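Local coordinates for protocadherin gamma-B3 (Homo sapiens, PDB 5K8R), which probably mediates calcium-dependent cell-cell adhesion through its extracellular cadherin repeats and may help establish and maintain specific neuronal connections in the brain, at residues T46-P49 with E50-N53; P210-Q214 with D215-V219; E241-N244 with A245-I248; K256-R259 with Q260-L264. All coordinates share one frame; numbering follows the deposited sequence.

Interaction 1 (T46-P49 with E50-N53); sequences TVSP and ENGN
Ser48 and Asn53 pair where the chain doubles back between 46-49 and 50-53, two short segments whose end-to-end directions lie 142° apart, and the Ser48 N to Asn53 O bond, 2.9 Å, is almost straight at the hydrogen (172°). One step further in, Gly52 N gives its hydrogen to Ser48 O at 2.7 Å, so both backbone polar atoms of Ser48 are engaged across the turn. Gly52 takes a positive phi, a conformation readily open to glycine.

The side chains of the loop gather round Ser48. Asn51 OD1 comes within 3.2 Å of Ser48 CB and at the same time accepts a hydrogen bond from Asn53 N, 3.1 Å, tilted from the plane of its carbonyl. Its chi1 of 49° folds the amide back over the loop, and the result is an Asx turn. Glu50 runs alongside Pro49, pointing the same way; its chain bends at chi2 and brings OE1 back to 3.3 Å from Pro49 CD. Val47 CG1 lies 4.3 Å from Gly52 C.

Thr46 continues the backbone pairing with Leu55. Together these features are those of a beta hairpin whose turn, Pro49 to Gly52, lies inside the Ser48 N to Asn53 O bond and joins strands 45-47 and 53-56 in the first cadherin repeat.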
loop_
_atom_site.group_PDB
_atom_site.type_symbol
_atom_site.label_atom_id
_atom_site.label_comp_id
_atom_site.label_asym_id
_atom_site.label_seq_id
_atom_site.Cartn_x
_atom_site.Cartn_y
_atom_site.Cartn_z
ATOM N N THR A 46 1.455 55.432 -39.251
ATOM C CA THR A 46 2.050 56.630 -39.827
ATOM C C THR A 46 0.977 57.405 -40.573
ATOM O O THR A 46 0.086 56.815 -41.190
ATOM C CB THR A 46 3.214 56.302 -40.782
ATOM O OG1 THR A 46 2.805 55.292 -41.714
ATOM C CG2 THR A 46 4.432 55.814 -40.008
ATOM N N VAL A 47 1.060 58.729 -40.505
ATOM C CA VAL A 47 0.132 59.606 -41.211
ATOM C C VAL A 47 0.771 60.005 -42.535
ATOM O O VAL A 47 1.900 60.504 -42.564
ATOM C CB VAL A 47 -0.218 60.843 -40.369
ATOM C CG1 VAL A 47 -1.149 61.759 -41.135
ATOM C CG2 VAL A 47 -0.847 60.421 -39.046
ATOM N N SER A 48 0.063 59.769 -43.629
ATOM C CA SER A 48 0.538 60.192 -44.943
ATOM C C SER A 48 0.409 61.706 -45.049
ATOM O O SER A 48 -0.719 62.210 -45.099
ATOM C CB SER A 48 -0.261 59.500 -46.051
ATOM O OG SER A 48 0.219 58.189 -46.286
ATOM N N PRO A 49 1.510 62.470 -45.080
ATOM C CA PRO A 49 1.374 63.932 -45.014
ATOM C C PRO A 49 0.945 64.553 -46.336
ATOM O O PRO A 49 0.891 65.780 -46.455
ATOM C CB PRO A 49 2.775 64.394 -44.599
ATOM C CG PRO A 49 3.684 63.363 -45.141
ATOM C CD PRO A 49 2.924 62.052 -45.139
ATOM N N GLU A 50 0.636 63.725 -47.333
ATOM C CA GLU A 50 0.130 64.225 -48.606
ATOM C C GLU A 50 -1.394 64.297 -48.615
ATOM O O GLU A 50 -1.966 65.332 -48.968
ATOM C CB GLU A 50 0.629 63.344 -49.755
ATOM C CG GLU A 50 2.075 62.890 -49.617
ATOM C CD GLU A 50 2.200 61.558 -48.899
ATOM O OE1 GLU A 50 1.439 61.325 -47.937
ATOM O OE2 GLU A 50 3.047 60.739 -49.311
ATOM N N ASN A 51 -2.061 63.207 -48.229
ATOM C CA ASN A 51 -3.515 63.156 -48.206
ATOM C C ASN A 51 -4.105 63.082 -46.805
ATOM O O ASN A 51 -5.311 63.296 -46.651
ATOM C CB ASN A 51 -4.014 61.956 -49.024
ATOM C CG ASN A 51 -3.301 60.668 -48.660
ATOM O OD1 ASN A 51 -2.951 60.444 -47.502
ATOM N ND2 ASN A 51 -3.074 59.818 -49.654
ATOM N N GLY A 52 -3.297 62.778 -45.791
ATOM C CA GLY A 52 -3.785 62.719 -44.429
ATOM C C GLY A 52 -4.338 61.381 -43.998
ATOM O O GLY A 52 -5.214 61.338 -43.126
ATOM N N ASN A 53 -3.852 60.283 -44.570
ATOM C CA ASN A 53 -4.375 58.959 -44.261
ATOM C C ASN A 53 -3.541 58.296 -43.172
ATOM O O ASN A 53 -2.314 58.215 -43.280
ATOM C CB ASN A 53 -4.396 58.078 -45.511
ATOM C CG ASN A 53 -5.331 58.604 -46.579
ATOM O OD1 ASN A 53 -6.230 59.397 -46.298
ATOM N ND2 ASN A 53 -5.128 58.159 -47.814
#

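Interaction 2 (P210-Q214 with D215-V219); sequences PVFTQ and DMYRV
Gln214 sets its CB over one face of the Tyr217 ring, and these two residues make up most of the contact. That CB stands 3.9 Å from the ring centroid and is displaced toward the rim, a CH-pi contact. The extended chain then carries the Gln214 amide past the rim beside the CD1-CE1 edge, its plane tilted 18° from that of the ring and its CD 3.7 Å from Tyr217 CE1. The Gln214 backbone contributes too: its carbonyl O approaches Tyr217 CE2 to 3.3 Å. Asp215, third in buried surface, forms the bend; its CB leaves the backbone away from 210-214 yet still lies 3.7 Å from Gln214 C.

A chi1 of -61° swings the Tyr217 ring back along the chain, which carries its hydroxyl to the preceding turn. There Tyr217 OH shares a hydrogen bond of 2.9 Å with Thr213 OG1, and it also meets the edge of the Phe212 ring, 3.7 Å from Phe212 CD1.

The bend is where the first strand of a cadherin repeat changes sheets. Strand 211-212 pairs antiparallel with 230-237, whose Met235 O takes a weak bond from Tyr217 OH, while strand 216-222 runs parallel to 298-308 in the facing sheet; Phe212 and Tyr217 both rest on Cys301.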
loop_
_atom_site.group_PDB
_atom_site.type_symbol
_atom_site.label_atom_id
_atom_site.label_comp_id
_atom_site.label_asym_id
_atom_site.label_seq_id
_atom_site.Cartn_x
_atom_site.Cartn_y
_atom_site.Cartn_z
ATOM N N PRO A 210 -4.081 -14.825 -2.067
ATOM C CA PRO A 210 -3.267 -15.946 -2.550
ATOM C C PRO A 210 -4.133 -17.163 -2.837
ATOM O O PRO A 210 -5.181 -17.368 -2.221
ATOM C CB PRO A 210 -2.296 -16.208 -1.392
ATOM C CG PRO A 210 -2.277 -14.934 -0.611
ATOM C CD PRO A 210 -3.659 -14.372 -0.731
ATOM N N VAL A 211 -3.684 -17.975 -3.793
ATOM C CA VAL A 211 -4.399 -19.177 -4.208
ATOM C C VAL A 211 -3.411 -20.334 -4.236
ATOM O O VAL A 211 -2.462 -20.325 -5.030
ATOM C CB VAL A 211 -5.069 -19.009 -5.581
ATOM C CG1 VAL A 211 -5.601 -20.346 -6.075
ATOM C CG2 VAL A 211 -6.189 -17.982 -5.505
ATOM N N PHE A 212 -3.633 -21.326 -3.378
ATOM C CA PHE A 212 -2.794 -22.515 -3.378
ATOM C C PHE A 212 -3.078 -23.364 -4.610
ATOM O O PHE A 212 -4.223 -23.479 -5.056
ATOM C CB PHE A 212 -3.029 -23.342 -2.114
ATOM C CG PHE A 212 -2.243 -22.872 -0.926
ATOM C CD1 PHE A 212 -0.882 -23.116 -0.841
ATOM C CD2 PHE A 212 -2.865 -22.199 0.113
ATOM C CE1 PHE A 212 -0.154 -22.689 0.253
ATOM C CE2 PHE A 212 -2.143 -21.770 1.209
ATOM C CZ PHE A 212 -0.786 -22.018 1.280
ATOM N N THR A 213 -2.019 -23.964 -5.158
ATOM C CA THR A 213 -2.184 -24.835 -6.317
ATOM C C THR A 213 -2.941 -26.107 -5.961
ATOM O O THR A 213 -3.572 -26.716 -6.832
ATOM C CB THR A 213 -0.820 -25.182 -6.914
ATOM O OG1 THR A 213 -0.066 -25.955 -5.972
ATOM C CG2 THR A 213 -0.051 -23.914 -7.247
ATOM N N GLN A 214 -2.886 -26.526 -4.697
ATOM C CA GLN A 214 -3.608 -27.696 -4.224
ATOM C C GLN A 214 -4.166 -27.412 -2.840
ATOM O O GLN A 214 -3.512 -26.756 -2.024
ATOM C CB GLN A 214 -2.708 -28.940 -4.168
ATOM C CG GLN A 214 -2.075 -29.335 -5.490
ATOM C CD GLN A 214 -1.161 -30.536 -5.356
ATOM O OE1 GLN A 214 -1.163 -31.220 -4.332
ATOM N NE2 GLN A 214 -0.369 -30.797 -6.390
ATOM N N ASP A 215 -5.376 -27.905 -2.580
ATOM C CA ASP A 215 -5.951 -27.837 -1.244
ATOM C C ASP A 215 -5.422 -28.928 -0.324
ATOM O O ASP A 215 -5.787 -28.955 0.856
ATOM C CB ASP A 215 -7.479 -27.920 -1.319
ATOM C CG ASP A 215 -8.097 -26.697 -1.964
ATOM O OD1 ASP A 215 -7.539 -25.591 -1.800
ATOM O OD2 ASP A 215 -9.142 -26.840 -2.633
ATOM N N MET A 216 -4.573 -29.818 -0.834
ATOM C CA MET A 216 -4.006 -30.901 -0.041
ATOM C C MET A 216 -2.734 -31.383 -0.721
ATOM O O MET A 216 -2.761 -31.739 -1.903
ATOM C CB MET A 216 -5.004 -32.055 0.112
ATOM C CG MET A 216 -4.381 -33.361 0.583
ATOM S SD MET A 216 -3.725 -33.278 2.261
ATOM C CE MET A 216 -5.236 -33.101 3.206
ATOM N N TYR A 217 -1.630 -31.385 0.021
ATOM C CA TYR A 217 -0.342 -31.875 -0.467
ATOM C C TYR A 217 -0.012 -33.149 0.303
ATOM O O TYR A 217 0.458 -33.093 1.442
ATOM C CB TYR A 217 0.749 -30.823 -0.294
ATOM C CG TYR A 217 0.498 -29.536 -1.047
ATOM C CD1 TYR A 217 0.885 -29.395 -2.373
ATOM C CD2 TYR A 217 -0.118 -28.456 -0.426
ATOM C CE1 TYR A 217 0.661 -28.218 -3.063
ATOM C CE2 TYR A 217 -0.348 -27.274 -1.108
ATOM C CZ TYR A 217 0.045 -27.161 -2.426
ATOM O OH TYR A 217 -0.180 -25.987 -3.108
ATOM N N ARG A 218 -0.260 -34.298 -0.320
ATOM C CA ARG A 218 -0.021 -35.590 0.305
ATOM C C ARG A 218 1.246 -36.220 -0.261
ATOM O O ARG A 218 1.522 -36.118 -1.459
ATOM C CB ARG A 218 -1.211 -36.529 0.099
ATOM C CG ARG A 218 -1.147 -37.798 0.934
ATOM C CD ARG A 218 -2.436 -38.599 0.836
ATOM N NE ARG A 218 -2.417 -39.770 1.708
ATOM C CZ ARG A 218 -3.425 -40.628 1.832
ATOM N NH1 ARG A 218 -4.539 -40.449 1.137
ATOM N NH2 ARG A 218 -3.319 -41.666 2.650
ATOM N N VAL A 219 2.013 -36.871 0.613
ATOM C CA VAL A 219 3.274 -37.489 0.225
ATOM C C VAL A 219 3.581 -38.593 1.224
ATOM O O VAL A 219 3.158 -38.537 2.382
ATOM C CB VAL A 219 4.411 -36.436 0.159
ATOM C CG1 VAL A 219 4.735 -35.922 1.548
ATOM C CG2 VAL A 219 5.651 -37.010 -0.519
#

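Interaction 3 (E241-N244 with A245-I248); sequences EGIN and AEII. With CA (calcium ion), chain H.
The contact of Gly242 with Ala245 and Glu246 is a local one, a tight 3-10 turn in the calcium-binding loop between strands 230-237 and 248-252 of the third cadherin repeat. The main closing bond is to Gly242 O, which accepts from Ala245 N at 3.0 Å. Two weaker bonds follow, from Glu246 N to Gly242 O and to Ile243 O, both 3.4 Å long. Gly242 itself enters the turn with a positive phi of 70°.

Side chains add little apart from one pair. Ile243 and Glu246, both exposed, cross at a slant, and Ile243 CD1, at the far end of its chain, reaches Glu246 OE1 at 3.4 Å. The Glu246 stem lies close to the turn as well, with CG 3.5 Å from Gly242 O. Ala245 CB rests near the same oxygen.

What the winding achieves is the placing of Asn244 O, which binds a calcium ion at 2.4 Å. Asn206, Asn208, Asp238, Asp240 and Asp293 complete this site, so the turn, the linker from the second repeat and other loops meet at one metal. Asn244 ND2 turns instead to Asp204, a ligand of another calcium ion at the same junction. Beyond the turn the chain joins the sheet: Ile247 packs on Pro210 and on Ala291 of strand 284-292, and Ile248 begins strand 248-252 by backbone bonding to Lys292.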
loop_
_atom_site.group_PDB
_atom_site.type_symbol
_atom_site.label_atom_id
_atom_site.label_comp_id
_atom_site.label_asym_id
_atom_site.label_seq_id
_atom_site.Cartn_x
_atom_site.Cartn_y
_atom_site.Cartn_z
ATOM N N GLU A 241 0.590 -7.199 -7.673
ATOM C CA GLU A 241 1.900 -6.670 -8.021
ATOM C C GLU A 241 2.597 -6.144 -6.777
ATOM O O GLU A 241 1.956 -5.576 -5.889
ATOM C CB GLU A 241 1.779 -5.549 -9.064
ATOM C CG GLU A 241 3.107 -4.996 -9.557
ATOM C CD GLU A 241 2.931 -3.822 -10.501
ATOM O OE1 GLU A 241 1.800 -3.304 -10.605
ATOM O OE2 GLU A 241 3.925 -3.419 -11.142
ATOM N N GLY A 242 3.914 -6.338 -6.722
ATOM C CA GLY A 242 4.704 -5.751 -5.650
ATOM C C GLY A 242 4.433 -6.409 -4.312
ATOM O O GLY A 242 4.371 -7.638 -4.191
ATOM N N ILE A 243 4.272 -5.572 -3.282
ATOM C CA ILE A 243 4.008 -6.078 -1.938
ATOM C C ILE A 243 2.682 -6.824 -1.894
ATOM O O ILE A 243 2.508 -7.754 -1.096
ATOM C CB ILE A 243 4.053 -4.920 -0.918
ATOM C CG1 ILE A 243 3.864 -5.440 0.509
ATOM C CG2 ILE A 243 3.008 -3.864 -1.254
ATOM C CD1 ILE A 243 4.932 -6.417 0.951
ATOM N N ASN A 244 1.738 -6.457 -2.762
ATOM C CA ASN A 244 0.458 -7.151 -2.837
ATOM C C ASN A 244 0.579 -8.569 -3.384
ATOM O O ASN A 244 -0.440 -9.263 -3.471
ATOM C CB ASN A 244 -0.521 -6.350 -3.698
ATOM C CG ASN A 244 -0.814 -4.978 -3.127
ATOM O OD1 ASN A 244 -0.814 -4.784 -1.912
ATOM N ND2 ASN A 244 -1.068 -4.014 -4.006
ATOM N N ALA A 245 1.781 -9.015 -3.756
ATOM C CA ALA A 245 1.987 -10.361 -4.266
ATOM C C ALA A 245 3.007 -11.170 -3.478
ATOM O O ALA A 245 3.083 -12.388 -3.676
ATOM C CB ALA A 245 2.418 -10.316 -5.740
ATOM N N GLU A 246 3.789 -10.542 -2.602
ATOM C CA GLU A 246 4.755 -11.270 -1.788
ATOM C C GLU A 246 4.018 -12.151 -0.786
ATOM O O GLU A 246 3.225 -11.655 0.020
ATOM C CB GLU A 246 5.681 -10.297 -1.065
ATOM C CG GLU A 246 6.486 -9.399 -1.990
ATOM C CD GLU A 246 7.391 -8.447 -1.233
ATOM O OE1 GLU A 246 7.409 -8.509 0.014
ATOM O OE2 GLU A 246 8.083 -7.639 -1.885
ATOM N N ILE A 247 4.285 -13.454 -0.830
ATOM C CA ILE A 247 3.550 -14.442 -0.047
ATOM C C ILE A 247 4.480 -15.046 0.994
ATOM O O ILE A 247 5.606 -15.449 0.674
ATOM C CB ILE A 247 2.953 -15.535 -0.950
ATOM C CG1 ILE A 247 1.917 -14.930 -1.898
ATOM C CG2 ILE A 247 2.339 -16.647 -0.113
ATOM C CD1 ILE A 247 1.346 -15.917 -2.888
ATOM N N ILE A 248 3.968 -15.167 2.219
ATOM C CA ILE A 248 4.687 -15.773 3.335
ATOM C C ILE A 248 3.890 -16.983 3.840
ATOM O O ILE A 248 2.729 -16.852 4.225
ATOM C CB ILE A 248 4.891 -14.777 4.490
ATOM C CG1 ILE A 248 3.539 -14.305 5.030
ATOM C CG2 ILE A 248 5.729 -13.595 4.032
ATOM C CD1 ILE A 248 3.641 -13.492 6.304
HETATM CA CA CA H . -2.672 -10.096 -3.314
#

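Interaction 4 (K256-R259 with Q260-L264); sequences KEVR and QLFKL
Val258 and Phe262 meet at the C-terminal end of a single-turn helix, 256-259, just where the cadherin chain passes into strand 262-264 at the border of a four-stranded sheet of the third repeat. The helix ends with one regular bond, Gln260 N to Lys256 O at 3.1 Å, and Gln260 is the first residue to depart from helical backbone angles. Next, Val258 O is gripped twice: Leu261 N, 3.0 Å away, sits above the carbonyl plane, whereas Phe262 N, 2.9 Å away, comes almost straight on. One carbonyl thus ties the two residues that lead from helix to strand back to the last turn.

The side chains fit this exit closely. With chi1 at -64°, Gln260 CG lies beside its own backbone N and therefore 3.4 Å from Lys256 O, alongside the last helical bond; the bend at chi2 then directs only the amide. Leu261 lays its CD2 branch against the helix backbone, 3.2 Å from Glu257 O. Glu257 sends its carboxylate elsewhere, to a salt bridge with Arg282.

The inner side of the turn faces the core between the two sheets of the repeat. Val258 packs on Tyr285 and Ile287, and Phe262 meets Tyr285 edge to face while also touching Phe251 and Leu271. With chi1 at -63°, the Phe262 ring is carried back toward the helix, where Val258 CG1 lies in the plane of the ring at its edge, 3.5 Å from Phe262 CD2.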
loop_
_atom_site.group_PDB
_atom_site.type_symbol
_atom_site.label_atom_id
_atom_site.label_comp_id
_atom_site.label_asym_id
_atom_site.label_seq_id
_atom_site.Cartn_x
_atom_site.Cartn_y
_atom_site.Cartn_z
ATOM N N LYS A 256 4.181 -28.940 19.567
ATOM C CA LYS A 256 5.617 -29.001 19.812
ATOM C C LYS A 256 6.233 -30.286 19.274
ATOM O O LYS A 256 7.414 -30.295 18.908
ATOM C CB LYS A 256 5.907 -28.854 21.304
ATOM C CG LYS A 256 5.785 -27.428 21.814
ATOM C CD LYS A 256 6.382 -27.285 23.201
ATOM C CE LYS A 256 6.422 -25.829 23.632
ATOM N NZ LYS A 256 7.061 -25.660 24.965
ATOM N N GLU A 257 5.462 -31.377 19.217
ATOM C CA GLU A 257 5.987 -32.612 18.644
ATOM C C GLU A 257 6.242 -32.473 17.150
ATOM O O GLU A 257 7.094 -33.178 16.598
ATOM C CB GLU A 257 5.031 -33.777 18.903
ATOM C CG GLU A 257 3.620 -33.566 18.379
ATOM C CD GLU A 257 2.798 -34.840 18.398
ATOM O OE1 GLU A 257 3.137 -35.776 17.645
ATOM O OE2 GLU A 257 1.826 -34.917 19.179
ATOM N N VAL A 258 5.521 -31.575 16.482
ATOM C CA VAL A 258 5.686 -31.365 15.048
ATOM C C VAL A 258 6.554 -30.137 14.808
ATOM O O VAL A 258 7.259 -30.052 13.796
ATOM C CB VAL A 258 4.321 -31.221 14.357
ATOM C CG1 VAL A 258 4.484 -31.294 12.851
ATOM C CG2 VAL A 258 3.362 -32.293 14.861
ATOM N N ARG A 259 6.501 -29.178 15.736
ATOM C CA ARG A 259 7.379 -28.017 15.654
ATOM C C ARG A 259 8.846 -28.427 15.681
ATOM O O ARG A 259 9.678 -27.815 15.000
ATOM C CB ARG A 259 7.068 -27.048 16.798
ATOM C CG ARG A 259 8.063 -25.906 16.917
ATOM C CD ARG A 259 7.663 -24.896 17.978
ATOM N NE ARG A 259 6.667 -23.946 17.491
ATOM C CZ ARG A 259 5.360 -24.068 17.691
ATOM N NH1 ARG A 259 4.886 -25.103 18.370
ATOM N NH2 ARG A 259 4.526 -23.154 17.214
ATOM N N GLN A 260 9.180 -29.464 16.443
ATOM C CA GLN A 260 10.541 -29.973 16.521
ATOM C C GLN A 260 10.854 -30.995 15.435
ATOM O O GLN A 260 11.935 -31.594 15.459
ATOM C CB GLN A 260 10.791 -30.595 17.897
ATOM C CG GLN A 260 10.704 -29.612 19.051
ATOM C CD GLN A 260 11.846 -28.616 19.055
ATOM O OE1 GLN A 260 11.639 -27.419 18.857
ATOM N NE2 GLN A 260 13.059 -29.104 19.290
ATOM N N LEU A 261 9.940 -31.214 14.495
ATOM C CA LEU A 261 10.116 -32.227 13.459
ATOM C C LEU A 261 10.130 -31.664 12.048
ATOM O O LEU A 261 10.925 -32.115 11.221
ATOM C CB LEU A 261 9.013 -33.291 13.568
ATOM C CG LEU A 261 9.409 -34.617 14.221
ATOM C CD1 LEU A 261 10.434 -35.343 13.366
ATOM C CD2 LEU A 261 9.942 -34.398 15.629
ATOM N N PHE A 262 9.275 -30.692 11.743
ATOM C CA PHE A 262 9.165 -30.156 10.396
ATOM C C PHE A 262 9.380 -28.648 10.399
ATOM O O PHE A 262 9.204 -27.971 11.416
ATOM C CB PHE A 262 7.803 -30.491 9.774
ATOM C CG PHE A 262 7.564 -31.964 9.604
ATOM C CD1 PHE A 262 8.154 -32.659 8.562
ATOM C CD2 PHE A 262 6.747 -32.653 10.484
ATOM C CE1 PHE A 262 7.937 -34.015 8.403
ATOM C CE2 PHE A 262 6.525 -34.009 10.330
ATOM C CZ PHE A 262 7.120 -34.690 9.288
ATOM N N LYS A 263 9.767 -28.133 9.233
ATOM C CA LYS A 263 10.037 -26.716 9.041
ATOM C C LYS A 263 9.497 -26.288 7.687
ATOM O O LYS A 263 9.726 -26.970 6.683
ATOM C CB LYS A 263 11.540 -26.420 9.129
ATOM C CG LYS A 263 11.928 -25.012 8.703
ATOM C CD LYS A 263 13.437 -24.828 8.711
ATOM C CE LYS A 263 13.829 -23.458 8.180
ATOM N NZ LYS A 263 13.239 -22.357 8.990
ATOM N N LEU A 264 8.783 -25.165 7.661
ATOM C CA LEU A 264 8.217 -24.609 6.437
ATOM C C LEU A 264 8.872 -23.264 6.164
ATOM O O LEU A 264 8.745 -22.335 6.968
ATOM C CB LEU A 264 6.699 -24.457 6.550
ATOM C CG LEU A 264 5.979 -23.921 5.311
ATOM C CD1 LEU A 264 6.138 -24.878 4.141
ATOM C CD2 LEU A 264 4.507 -23.669 5.608
#

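Overall arrangement
The four local contacts follow one another along the chain in numerical order, but they fall in two places. Interaction 1 sits alone in the first cadherin repeat, its centre 82 to 108 Å from the others, a distance that reflects the elongated, end-to-end stacking of repeats. Interactions 2, 3 and 4 cluster at and within the third repeat. Interaction 3 supplies a calcium ligand at the junction with the second repeat, and interaction 2, the sheet switch, touches it through Pro210 CB and Ile247 CD1 at 3.9 Å. Interaction 4, the helix exit into a sheet edge, has its centre about 19 Å from that of interaction 2; strands 211-212 and 262-264 form opposite borders of one sheet.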